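Local coordinates for protein glyoxylate reductase (PDB 3WNV) that probably reduces glyoxylate to glycolate with a nicotinamide cofactor, as a member of the D-isomer specific 2-hydroxyacid dehydrogenase family, at residues Ile52-Ser57 / Lys77-Ile82. Sequence-based numbering, arbitrary orientation.
Sequences IAIYRS and KSVKYI
Two neighbouring strands of a five-stranded parallel sheet begin to pair here: strand 51-57 meets the loop 77-80 and the first residues of strand 81-85, Ala53 lying level with Tyr81 and Ile54 with Ile82. At the start, Ile52 O is gripped by two successive amides. Lys80 N gives a short, nearly straight bond of 2.8 Å to Ile52 O. The bond from Tyr81 N to Ile52 O, at 3.2 Å, is weak and bent; this oxygen also lies at the edge of the Tyr81 ring, close to its plane. One step on, Ile54 N donates to Tyr81 O at 3.0 Å, and the ladder continues from Ile54 to Cys83. Ala53 CA supplements it with a C-H...O contact to Tyr81 O. On the face carrying Ala53 and Tyr81, their CB atoms touch at 3.9 Å; helix 297-317 packs on this side through Leu311, which meets Ala53. Ile52 CG1, anti to the backbone N (chi1 -177°), reaches Lys80 CB at 4.1 Å. On the face of Ile54 and Ile82, Ile54 CD1 meets Val79 CG1 at 4.2 Å, the two side chains crossing obliquely. Farther along, Arg56 lays its CD against Ile82 CG2 at 3.8 Å, while its guanidinium group leaves the pair, NH1 bonding to Asn91 OD1 and the group making a cation-pi contact with Phe67. Joined by a connection containing helices 61-64 and 69-74, these adjacent parallel strands form a beta-alpha-beta crossover of the five-stranded, flavodoxin-like domain (strand order 2-1-3-4-5), distinct from the Rossmann-type domain built on the seven-stranded sheet.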
# COMPACT_ATOMS: atom_id res chain seq x y z
N ILE A 52 -8.02 6.72 25.16
CA ILE A 52 -7.66 7.98 24.48
C ILE A 52 -7.02 7.72 23.13
O ILE A 52 -7.09 8.55 22.21
CB ILE A 52 -6.72 8.87 25.35
CG1 ILE A 52 -6.41 10.21 24.68
CG2 ILE A 52 -5.41 8.16 25.64
CD1 ILE A 52 -5.58 11.13 25.59
N ALA A 53 -6.39 6.55 22.97
CA ALA A 53 -5.69 6.26 21.72
C ALA A 53 -5.82 4.81 21.33
O ALA A 53 -5.84 3.94 22.19
CB ALA A 53 -4.24 6.62 21.85
N ILE A 54 -5.79 4.55 20.03
CA ILE A 54 -6.01 3.20 19.52
C ILE A 54 -4.88 2.89 18.57
O ILE A 54 -4.58 3.69 17.69
CB ILE A 54 -7.33 3.12 18.73
CG1 ILE A 54 -8.54 3.12 19.67
CG2 ILE A 54 -7.35 1.85 17.84
CD1 ILE A 54 -9.88 3.25 18.87
N TYR A 55 -4.27 1.72 18.72
CA TYR A 55 -3.32 1.22 17.74
C TYR A 55 -4.09 0.28 16.84
O TYR A 55 -4.74 -0.64 17.35
CB TYR A 55 -2.23 0.39 18.47
CG TYR A 55 -1.20 -0.26 17.53
CD1 TYR A 55 -1.55 -1.30 16.65
CD2 TYR A 55 0.14 0.11 17.59
CE1 TYR A 55 -0.59 -1.91 15.80
CE2 TYR A 55 1.10 -0.48 16.75
CZ TYR A 55 0.72 -1.48 15.86
OH TYR A 55 1.68 -2.07 15.07
N ARG A 56 -3.99 0.45 15.51
CA ARG A 56 -4.58 -0.54 14.63
C ARG A 56 -3.69 -0.71 13.43
O ARG A 56 -2.74 0.06 13.22
CB ARG A 56 -6.00 -0.11 14.19
CG ARG A 56 -6.02 1.07 13.22
CD ARG A 56 -7.45 1.36 12.76
NE ARG A 56 -8.03 0.24 11.97
CZ ARG A 56 -7.90 0.09 10.65
NH1 ARG A 56 -7.18 0.95 9.93
NH2 ARG A 56 -8.51 -0.92 10.02
N SER A 57 -4.01 -1.70 12.60
CA SER A 57 -3.22 -1.93 11.37
C SER A 57 -4.08 -2.29 10.16
O SER A 57 -5.27 -2.61 10.30
CB SER A 57 -2.23 -3.05 11.61
OG SER A 57 -2.92 -4.26 11.92
N LYS A 77 -16.42 8.71 23.12
CA LYS A 77 -16.03 10.11 23.01
C LYS A 77 -14.60 10.38 23.50
O LYS A 77 -13.96 11.37 23.10
CB LYS A 77 -17.06 10.94 23.78
CG LYS A 77 -17.03 12.43 23.60
CD LYS A 77 -18.15 13.07 24.47
CE LYS A 77 -18.23 14.59 24.27
NZ LYS A 77 -18.71 14.90 22.91
N SER A 78 -14.09 9.51 24.38
CA SER A 78 -12.72 9.65 24.87
C SER A 78 -11.63 9.56 23.78
O SER A 78 -10.53 10.09 23.94
CB SER A 78 -12.45 8.57 25.92
OG SER A 78 -12.84 7.29 25.41
N VAL A 79 -11.90 8.85 22.69
CA VAL A 79 -10.85 8.57 21.69
C VAL A 79 -10.38 9.84 21.00
O VAL A 79 -11.18 10.60 20.45
CB VAL A 79 -11.33 7.61 20.64
CG1 VAL A 79 -10.22 7.36 19.56
CG2 VAL A 79 -11.79 6.30 21.28
N LYS A 80 -9.08 10.11 21.08
CA LYS A 80 -8.52 11.31 20.47
C LYS A 80 -7.53 11.03 19.37
O LYS A 80 -7.22 11.91 18.60
CB LYS A 80 -7.95 12.27 21.52
CG LYS A 80 -9.02 12.71 22.51
CD LYS A 80 -8.86 14.16 22.98
CE LYS A 80 -7.48 14.43 23.56
NZ LYS A 80 -7.49 15.60 24.51
N TYR A 81 -7.04 9.79 19.30
CA TYR A 81 -5.98 9.39 18.38
C TYR A 81 -6.23 7.99 17.86
O TYR A 81 -6.65 7.09 18.60
CB TYR A 81 -4.61 9.39 19.07
CG TYR A 81 -4.25 10.72 19.64
CD1 TYR A 81 -3.71 11.71 18.83
CD2 TYR A 81 -4.50 11.01 20.96
CE1 TYR A 81 -3.42 12.97 19.36
CE2 TYR A 81 -4.20 12.25 21.50
CZ TYR A 81 -3.66 13.23 20.68
OH TYR A 81 -3.37 14.46 21.21
N ILE A 82 -5.94 7.78 16.58
CA ILE A 82 -5.86 6.44 16.04
C ILE A 82 -4.55 6.39 15.33
O ILE A 82 -4.30 7.18 14.40
CB ILE A 82 -6.97 6.15 15.02
CG1 ILE A 82 -8.31 6.15 15.72
CG2 ILE A 82 -6.75 4.77 14.34
CD1 ILE A 82 -9.46 6.19 14.68